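Local coordinates for protein malate synthase (Haloferax volcanii, PDB 3OYZ) that catalyses the magnesium-dependent Claisen condensation of acetyl-CoA with glyoxylate and the hydrolysis of the resulting malyl-CoA to malate in the glyoxylate cycle, at residues G149-E163 with R182-D196. Residues are numbered along the deposited sequence; the frame is centred on the assembly and turned at random. Where two conformers were deposited one is given.
Sequences GSLAMSVIIESGEAE and RLFLLVDGEVDYTKD. With MG (magnesium ion), chain D; PYR (pyruvic acid), chain C.
Strands 152-157 and 183-188 pair in parallel, their axes 4.4 Å apart and crossing at -24°. Backbone hydrogen bonds alternate between the strands, beginning with Met-153 N to Arg-182 O and ending with Gly-189 N to Ile-157 O. The register slips by one residue between the Met-153/Leu-183 and Val-155/Leu-186 bridges, a beta bulge, and there Ser-154 OG, rather than a carbonyl, accepts from Leu-185 N at 3.0 Å.

On the face carrying Val-155, its CG2 lies alongside Leu-186 CD2 at 3.7 Å, while CG1 meets Leu-183 CD2. At the N-terminal end, Arg-182 NH1 donates to Leu-151 O at 2.8 Å, the acceptor lying almost in the guanidinium plane; Asp-134 and Glu-141 of helix 127-143 form salt bridges with the same group. With an alanine here, Leu-151 O would lose this donor, and Asp-134 and Glu-141 would probably lack this positive partner.

Beyond the strands, Asp-196 OD2 receives Gly-160 N at 2.9 Å on its anti side, tilted well out of the carboxylate plane. The Tyr-193 side chain, with CG anti to the backbone N (chi1 -178°), carries its hydroxyl to the syn side of Glu-163 OE1, 2.7 Å away and somewhat out of the carboxylate plane.

At the C-terminal strand ends, Glu-158 and Asp-192 point the same way, their carboxylate planes 78° apart. Glu-158 OE2 and Asp-192 OD2 bind magnesium at 2.1 and 1.9 Å; two pyruvate oxygens and two waters complete six ligands. Glu-158 OE1 accepts from Glu-123 N. Val-191 N and Asp-192 N, in the first turn of helix 190-197, grip the pyruvate carboxylate. Acidic metal ligands just beyond the C-terminal ends of neighbouring parallel strands are characteristic of the TIM-barrel active site in the HpcH/HpaI aldolase family.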
ATOM      1  N   GLY A 149      26.534  21.414   2.155  1.00 42.30           N
ATOM      2  CA  GLY A 149      25.966  20.163   1.599  1.00 40.84           C
ATOM      3  C   GLY A 149      26.829  18.940   1.889  1.00 41.43           C
ATOM      4  O   GLY A 149      26.507  17.817   1.527  1.00 39.11           O
ATOM      5  N   SER A 150      27.951  19.128   2.582  1.00 40.39           N
ATOM      6  CA  SER A 150      28.877  18.004   2.757  1.00 39.37           C
ATOM      7  C   SER A 150      28.431  17.034   3.854  1.00 38.31           C
ATOM      8  O   SER A 150      28.781  15.835   3.823  1.00 38.29           O
ATOM      9  CB  SER A 150      30.290  18.550   3.030  1.00 41.22           C
ATOM     10  OG  SER A 150      30.341  19.185   4.305  1.00 41.28           O
ATOM     11  N   LEU A 151      27.666  17.490   4.841  1.00 34.63           N
ATOM     12  CA  LEU A 151      27.087  16.510   5.761  1.00 32.82           C
ATOM     13  C   LEU A 151      25.748  15.938   5.211  1.00 36.33           C
ATOM     14  O   LEU A 151      24.782  16.715   5.035  1.00 30.94           O
ATOM     15  CB  LEU A 151      26.758  17.219   7.066  1.00 32.81           C
ATOM     16  CG  LEU A 151      28.068  17.613   7.788  1.00 37.31           C
ATOM     17  CD1 LEU A 151      27.552  18.356   8.962  1.00 33.61           C
ATOM     18  CD2 LEU A 151      28.776  16.329   8.273  1.00 37.98           C
ATOM     19  N   ALA A 152      25.728  14.631   4.947  1.00 34.25           N
ATOM     20  CA  ALA A 152      24.545  13.893   4.490  1.00 31.95           C
ATOM     21  C   ALA A 152      23.494  13.949   5.591  1.00 31.25           C
ATOM     22  O   ALA A 152      23.829  13.963   6.771  1.00 31.63           O
ATOM     23  CB  ALA A 152      24.938  12.417   4.103  1.00 30.06           C
ATOM     24  N   MET A 153      22.212  14.098   5.246  1.00 31.23           N
ATOM     25  CA  MET A 153      21.160  13.916   6.240  1.00 29.73           C
ATOM     26  C   MET A 153      20.408  12.630   5.925  1.00 29.74           C
ATOM     27  O   MET A 153      19.978  12.421   4.787  1.00 31.20           O
ATOM     28  CB  MET A 153      20.158  15.096   6.136  1.00 31.11           C
ATOM     29  CG  MET A 153      18.944  15.058   7.159  1.00 29.79           C
ATOM     30  SD  MET A 153      18.026  16.639   6.790  1.00 37.68           S
ATOM     31  CE  MET A 153      16.340  16.138   7.114  1.00 34.46           C
ATOM     32  N   SER A 154      20.088  11.845   6.940  1.00 27.91           N
ATOM     33  CA  SER A 154      19.307  10.639   6.735  1.00 29.13           C
ATOM     34  C   SER A 154      18.151  10.838   7.683  1.00 31.30           C
ATOM     35  O   SER A 154      18.356  11.444   8.762  1.00 31.14           O
ATOM     36  CB  SER A 154      20.087   9.337   7.053  1.00 27.41           C
ATOM     37  OG  SER A 154      21.058   9.213   6.007  1.00 30.07           O
ATOM     38  N   VAL A 155      16.963  10.312   7.364  1.00 29.74           N
ATOM     39  CA  VAL A 155      15.891  10.540   8.314  1.00 28.24           C
ATOM     40  C   VAL A 155      15.303   9.204   8.673  1.00 28.50           C
ATOM     41  O   VAL A 155      15.237   8.278   7.863  1.00 31.11           O
ATOM     42  CB  VAL A 155      14.746  11.469   7.795  1.00 28.14           C
ATOM     43  CG1 VAL A 155      15.342  12.805   7.389  1.00 28.33           C
ATOM     44  CG2 VAL A 155      14.144  10.841   6.493  1.00 30.21           C
ATOM     45  N   ILE A 156      14.754   9.098   9.879  1.00 29.24           N
ATOM     46  CA  ILE A 156      13.997   7.927  10.240  1.00 28.51           C
ATOM     47  C   ILE A 156      12.481   8.198   9.978  1.00 29.91           C
ATOM     48  O   ILE A 156      11.980   9.206  10.457  1.00 29.04           O
ATOM     49  CB  ILE A 156      14.072   7.688  11.764  1.00 29.47           C
ATOM     50  CG1 ILE A 156      15.528   7.461  12.255  1.00 27.79           C
ATOM     51  CG2 ILE A 156      13.341   6.338  12.047  1.00 28.15           C
ATOM     52  CD1 ILE A 156      16.368   6.558  11.449  1.00 31.88           C
ATOM     53  N   ILE A 157      11.795   7.366   9.190  1.00 29.69           N
ATOM     54  CA  ILE A 157      10.355   7.501   8.823  1.00 27.85           C
ATOM     55  C   ILE A 157       9.653   6.730   9.903  1.00 28.19           C
ATOM     56  O   ILE A 157       9.661   5.487   9.896  1.00 31.02           O
ATOM     57  CB  ILE A 157      10.040   6.815   7.430  1.00 26.49           C
ATOM     58  CG1 ILE A 157      10.987   7.411   6.326  1.00 28.11           C
ATOM     59  CG2 ILE A 157       8.531   7.065   7.085  1.00 29.85           C
ATOM     60  CD1 ILE A 157      10.980   8.980   6.188  1.00 27.66           C
ATOM     61  N   GLU A 158       9.107   7.440  10.889  1.00 28.54           N
ATOM     62  CA  GLU A 158       8.489   6.715  11.984  1.00 30.13           C
ATOM     63  C   GLU A 158       7.259   7.443  12.458  1.00 31.26           C
ATOM     64  O   GLU A 158       6.881   7.370  13.643  1.00 30.94           O
ATOM     65  CB  GLU A 158       9.476   6.501  13.158  1.00 32.57           C
ATOM     66  CG  GLU A 158      10.074   7.743  13.743  1.00 32.45           C
ATOM     67  CD  GLU A 158      11.324   7.322  14.593  1.00 36.77           C
ATOM     68  OE1 GLU A 158      12.226   8.136  14.745  1.00 31.96           O
ATOM     69  OE2 GLU A 158      11.459   6.151  14.964  1.00 34.80           O
ATOM     70  N   SER A 159       6.616   8.130  11.499  1.00 30.07           N
ATOM     71  CA  SER A 159       5.278   8.661  11.712  1.00 29.96           C
ATOM     72  C   SER A 159       4.497   8.625  10.380  1.00 28.63           C
ATOM     73  O   SER A 159       5.106   8.658   9.293  1.00 28.45           O
ATOM     74  CB  SER A 159       5.382  10.113  12.150  1.00 28.07           C
ATOM     75  OG  SER A 159       5.849  11.090  11.224  1.00 30.11           O
ATOM     76  N   GLY A 160       3.179   8.627  10.515  1.00 28.21           N
ATOM     77  CA  GLY A 160       2.269   8.800   9.400  1.00 30.83           C
ATOM     78  C   GLY A 160       2.606  10.052   8.596  1.00 29.02           C
ATOM     79  O   GLY A 160       2.632   9.997   7.361  1.00 28.70           O
ATOM     80  N   GLU A 161       2.935  11.171   9.238  1.00 28.42           N
ATOM     81  CA  GLU A 161       3.182  12.432   8.528  1.00 30.33           C
ATOM     82  C   GLU A 161       4.459  12.252   7.695  1.00 29.04           C
ATOM     83  O   GLU A 161       4.545  12.838   6.618  1.00 26.97           O
ATOM     84  CB  GLU A 161       3.422  13.655   9.470  1.00 30.53           C
ATOM     85  CG  GLU A 161       2.296  14.188  10.282  1.00 39.82           C
ATOM     86  CD  GLU A 161       2.713  15.459  11.094  1.00 48.42           C
ATOM     87  OE1 GLU A 161       3.036  15.240  12.285  1.00 44.72           O
ATOM     88  OE2 GLU A 161       2.779  16.613  10.563  1.00 48.37           O
ATOM     89  N   ALA A 162       5.506  11.559   8.201  1.00 27.22           N
ATOM     90  CA  ALA A 162       6.748  11.562   7.468  1.00 26.08           C
ATOM     91  C   ALA A 162       6.526  10.615   6.297  1.00 24.15           C
ATOM     92  O   ALA A 162       7.224  10.758   5.297  1.00 28.52           O
ATOM     93  CB  ALA A 162       7.863  10.933   8.355  1.00 24.06           C
ATOM     94  N   GLU A 163       5.762   9.552   6.498  1.00 25.44           N
ATOM     95  CA  GLU A 163       5.486   8.618   5.389  1.00 28.91           C
ATOM     96  C   GLU A 163       4.842   9.348   4.225  1.00 28.29           C
ATOM     97  O   GLU A 163       5.248   9.182   3.059  1.00 29.41           O
ATOM     98  CB  GLU A 163       4.549   7.470   5.815  1.00 29.68           C
ATOM     99  CG  GLU A 163       4.182   6.480   4.691  1.00 29.15           C
ATOM    100  CD  GLU A 163       3.215   5.427   5.231  1.00 33.34           C
ATOM    101  OE1 GLU A 163       2.918   5.526   6.434  1.00 33.65           O
ATOM    102  OE2 GLU A 163       2.696   4.519   4.538  1.00 33.11           O
ATOM    103  N   ARG A 182      21.088  17.144   0.269  1.00 30.13           N
ATOM    104  CA  ARG A 182      21.950  16.338   1.206  1.00 30.04           C
ATOM    105  C   ARG A 182      21.327  15.028   1.728  1.00 31.58           C
ATOM    106  O   ARG A 182      22.004  14.191   2.368  1.00 29.27           O
ATOM    107  CB  ARG A 182      22.317  17.240   2.423  1.00 27.92           C
ATOM    108  CG  ARG A 182      21.114  17.515   3.415  1.00 29.70           C
ATOM    109  CD  ARG A 182      21.296  18.356   4.691  1.00 27.07           C
ATOM    110  NE  ARG A 182      21.722  19.736   4.439  1.00 27.86           N
ATOM    111  CZ  ARG A 182      22.969  20.198   4.446  1.00 38.11           C
ATOM    112  NH1 ARG A 182      23.984  19.364   4.580  1.00 30.44           N
ATOM    113  NH2 ARG A 182      23.217  21.485   4.280  1.00 32.26           N
ATOM    114  N   LEU A 183      20.024  14.824   1.464  1.00 29.90           N
ATOM    115  CA  LEU A 183      19.357  13.616   1.883  1.00 28.09           C
ATOM    116  C   LEU A 183      20.020  12.361   1.319  1.00 30.04           C
ATOM    117  O   LEU A 183      20.331  12.314   0.132  1.00 28.24           O
ATOM    118  CB  LEU A 183      17.875  13.521   1.439  1.00 28.64           C
ATOM    119  CG  LEU A 183      17.009  14.447   2.332  1.00 29.09           C
ATOM    120  CD1 LEU A 183      15.570  14.659   1.672  1.00 30.82           C
ATOM    121  CD2 LEU A 183      16.740  13.685   3.693  1.00 33.16           C
ATOM    122  N   PHE A 184      20.165  11.377   2.208  1.00 28.28           N
ATOM    123  CA  PHE A 184      20.915  10.140   1.905  1.00 32.27           C
ATOM    124  C   PHE A 184      19.998   8.956   2.184  1.00 28.48           C
ATOM    125  O   PHE A 184      19.485   8.384   1.236  1.00 32.84           O
ATOM    126  CB  PHE A 184      22.231  10.085   2.715  1.00 30.36           C
ATOM    127  CG  PHE A 184      23.023   8.805   2.502  1.00 34.37           C
ATOM    128  CD1 PHE A 184      22.985   8.144   1.279  1.00 35.33           C
ATOM    129  CD2 PHE A 184      23.774   8.246   3.550  1.00 35.95           C
ATOM    130  CE1 PHE A 184      23.643   6.905   1.047  1.00 33.48           C
ATOM    131  CE2 PHE A 184      24.457   7.007   3.343  1.00 35.43           C
ATOM    132  CZ  PHE A 184      24.391   6.355   2.117  1.00 32.98           C
ATOM    133  N   LEU A 185      19.768   8.576   3.429  1.00 28.36           N
ATOM    134  CA  LEU A 185      18.977   7.365   3.621  1.00 28.71           C
ATOM    135  C   LEU A 185      17.581   7.765   4.153  1.00 27.93           C
ATOM    136  O   LEU A 185      17.417   8.721   4.966  1.00 30.48           O
ATOM    137  CB  LEU A 185      19.561   6.437   4.722  1.00 29.21           C
ATOM    138  CG  LEU A 185      21.054   6.104   4.502  1.00 32.35           C
ATOM    139  CD1 LEU A 185      21.574   5.364   5.727  1.00 27.85           C
ATOM    140  CD2 LEU A 185      21.066   5.120   3.344  1.00 33.57           C
ATOM    141  N   LEU A 186      16.616   6.962   3.719  1.00 26.59           N
ATOM    142  CA  LEU A 186      15.273   7.047   4.289  1.00 28.98           C
ATOM    143  C   LEU A 186      15.123   5.730   5.002  1.00 28.47           C
ATOM    144  O   LEU A 186      15.110   4.658   4.360  1.00 29.31           O
ATOM    145  CB  LEU A 186      14.210   7.116   3.170  1.00 26.83           C
ATOM    146  CG  LEU A 186      14.458   8.280   2.189  1.00 25.90           C
ATOM    147  CD1 LEU A 186      13.320   8.187   1.061  1.00 28.97           C
ATOM    148  CD2 LEU A 186      14.534   9.620   2.999  1.00 31.95           C
ATOM    149  N   VAL A 187      14.960   5.799   6.322  1.00 28.48           N
ATOM    150  CA  VAL A 187      15.089   4.553   7.080  1.00 28.62           C
ATOM    151  C   VAL A 187      13.824   4.321   7.850  1.00 29.50           C
ATOM    152  O   VAL A 187      13.444   5.191   8.578  1.00 30.09           O
ATOM    153  CB  VAL A 187      16.254   4.640   8.136  1.00 30.30           C
ATOM    154  CG1 VAL A 187      16.456   3.324   8.860  1.00 27.80           C
ATOM    155  CG2 VAL A 187      17.546   5.082   7.475  1.00 25.52           C
ATOM    156  N   ASP A 188      13.138   3.184   7.726  1.00 29.78           N
ATOM    157  CA  ASP A 188      11.943   2.978   8.532  1.00 30.66           C
ATOM    158  C   ASP A 188      12.251   2.774  10.013  1.00 34.34           C
ATOM    159  O   ASP A 188      13.227   2.082  10.338  1.00 33.52           O
ATOM    160  CB  ASP A 188      11.165   1.777   8.026  1.00 28.03           C
ATOM    161  CG  ASP A 188      10.487   2.094   6.703  1.00 34.78           C
ATOM    162  OD1 ASP A 188      10.227   3.300   6.536  1.00 30.22           O
ATOM    163  OD2 ASP A 188      10.298   1.228   5.859  1.00 29.84           O
ATOM    164  N   GLY A 189      11.382   3.319  10.862  1.00 32.62           N
ATOM    165  CA  GLY A 189      11.471   3.080  12.280  1.00 33.62           C
ATOM    166  C   GLY A 189      10.203   2.414  12.751  1.00 31.59           C
ATOM    167  O   GLY A 189       9.357   3.068  13.313  1.00 33.78           O
ATOM    168  N   GLU A 190      10.108   1.104  12.594  1.00 31.97           N
ATOM    169  CA  GLU A 190       8.852   0.402  12.847  1.00 33.50           C
ATOM    170  C   GLU A 190       8.335   0.530  14.272  1.00 32.80           C
ATOM    171  O   GLU A 190       7.121   0.443  14.472  1.00 32.13           O
ATOM    172  CB  GLU A 190       8.895  -1.061  12.429  1.00 34.68           C
ATOM    173  CG  GLU A 190       8.544  -1.348  10.967  1.00 36.22           C
ATOM    174  CD  GLU A 190       9.740  -1.317  10.026  1.00 42.40           C
ATOM    175  OE1 GLU A 190      10.752  -0.739  10.464  1.00 33.15           O
ATOM    176  OE2 GLU A 190       9.663  -1.792   8.864  1.00 39.76           O
ATOM    177  N   VAL A 191       9.220   0.790  15.230  1.00 33.73           N
ATOM    178  CA  VAL A 191       8.804   0.736  16.635  1.00 34.25           C
ATOM    179  C   VAL A 191       8.039   2.022  16.971  1.00 34.43           C
ATOM    180  O   VAL A 191       6.884   1.962  17.387  1.00 33.35           O
ATOM    181  CB  VAL A 191       9.967   0.504  17.621  1.00 34.95           C
ATOM    182  CG1 VAL A 191       9.333   0.242  18.977  1.00 36.70           C
ATOM    183  CG2 VAL A 191      10.742  -0.727  17.197  1.00 33.37           C
ATOM    184  N   ASP A 192       8.674   3.172  16.800  1.00 32.11           N
ATOM    185  CA  ASP A 192       7.946   4.419  17.003  1.00 31.27           C
ATOM    186  C   ASP A 192       6.803   4.593  15.981  1.00 30.66           C
ATOM    187  O   ASP A 192       5.770   5.201  16.299  1.00 30.89           O
ATOM    188  CB  ASP A 192       8.919   5.573  16.869  1.00 32.61           C
ATOM    189  CG  ASP A 192       9.689   5.844  18.182  1.00 39.20           C
ATOM    190  OD1 ASP A 192       8.972   5.854  19.197  1.00 39.66           O
ATOM    191  OD2 ASP A 192      10.944   5.951  18.148  1.00 37.79           O
ATOM    192  N   TYR A 193       6.918   3.961  14.816  1.00 30.07           N
ATOM    193  CA  TYR A 193       5.829   4.070  13.851  1.00 29.38           C
ATOM    194  C   TYR A 193       4.613   3.324  14.347  1.00 30.57           C
ATOM    195  O   TYR A 193       3.493   3.822  14.276  1.00 30.24           O
ATOM    196  CB  TYR A 193       6.317   3.463  12.535  1.00 29.28           C
ATOM    197  CG  TYR A 193       5.301   3.535  11.400  1.00 31.06           C
ATOM    198  CD1 TYR A 193       5.153   4.712  10.670  1.00 30.15           C
ATOM    199  CD2 TYR A 193       4.545   2.414  11.042  1.00 31.84           C
ATOM    200  CE1 TYR A 193       4.216   4.768   9.574  1.00 31.21           C
ATOM    201  CE2 TYR A 193       3.653   2.460   9.982  1.00 36.42           C
ATOM    202  CZ  TYR A 193       3.533   3.612   9.222  1.00 31.33           C
ATOM    203  OH  TYR A 193       2.585   3.546   8.206  1.00 34.84           O
ATOM    204  N   THR A 194       4.811   2.131  14.907  1.00 29.41           N
ATOM    205  CA  THR A 194       3.725   1.365  15.550  1.00 30.53           C
ATOM    206  C   THR A 194       2.980   2.161  16.570  1.00 29.29           C
ATOM    207  O   THR A 194       1.734   2.124  16.597  1.00 29.78           O
ATOM    208  CB  THR A 194       4.284   0.112  16.256  1.00 29.03           C
ATOM    209  OG1 THR A 194       4.773  -0.711  15.211  1.00 32.23           O
ATOM    210  CG2 THR A 194       3.181  -0.724  17.037  1.00 27.61           C
ATOM    211  N   LYS A 195       3.756   2.887  17.382  1.00 32.11           N
ATOM    212  CA  LYS A 195       3.260   3.839  18.372  0.50 32.24           C
ATOM    213  C   LYS A 195       2.378   4.923  17.729  1.00 31.21           C
ATOM    214  O   LYS A 195       1.236   5.189  18.090  1.00 31.13           O
ATOM    215  CB  LYS A 195       4.479   4.463  19.080  0.50 32.11           C
ATOM    216  CG  LYS A 195       4.226   5.746  19.904  0.50 36.10           C
ATOM    217  CD  LYS A 195       5.469   6.353  20.568  0.50 36.43           C
ATOM    218  CE  LYS A 195       6.464   7.110  19.694  0.50 33.63           C
ATOM    219  NZ  LYS A 195       5.789   7.840  18.587  0.50 40.25           N
ATOM    220  N   ASP A 196       2.963   5.583  16.735  1.00 32.03           N
ATOM    221  CA  ASP A 196       2.292   6.713  16.083  1.00 29.69           C
ATOM    222  C   ASP A 196       1.024   6.254  15.395  1.00 29.56           C
ATOM    223  O   ASP A 196       0.037   6.973  15.395  1.00 31.65           O
ATOM    224  CB  ASP A 196       3.301   7.420  15.131  1.00 29.66           C
ATOM    225  CG  ASP A 196       2.672   8.695  14.466  1.00 37.59           C
ATOM    226  OD1 ASP A 196       2.537   9.697  15.185  1.00 35.11           O
ATOM    227  OD2 ASP A 196       2.262   8.715  13.274  1.00 37.79           O
TER
HETATM  228 MG    MG D 500      12.247   5.512  16.850  1.00 32.11          MG
HETATM  229  C   PYR C 435      12.216   2.955  15.832  1.00 38.18           C
HETATM  230  O   PYR C 435      11.460   3.829  16.377  1.00 39.37           O
HETATM  231  OXT PYR C 435      11.766   1.883  15.284  1.00 34.51           O
HETATM  232  CA  PYR C 435      13.568   3.279  15.723  1.00 48.55           C
HETATM  233  O3  PYR C 435      14.004   4.426  16.162  1.00 46.92           O
HETATM  234  CB  PYR C 435      14.502   2.355  15.033  1.00 49.87           C
HETATM  235  O   HOH W   1       6.625   8.668  16.018  1.00 36.46           O
HETATM  236  O   HOH W   2      13.439   7.112  16.910  1.00 42.29           O
HETATM  237  O   HOH W   3       1.780  11.160  11.944  1.00 38.88           O
HETATM  238  O   HOH W   4      13.550   4.942  18.743  1.00 45.25           O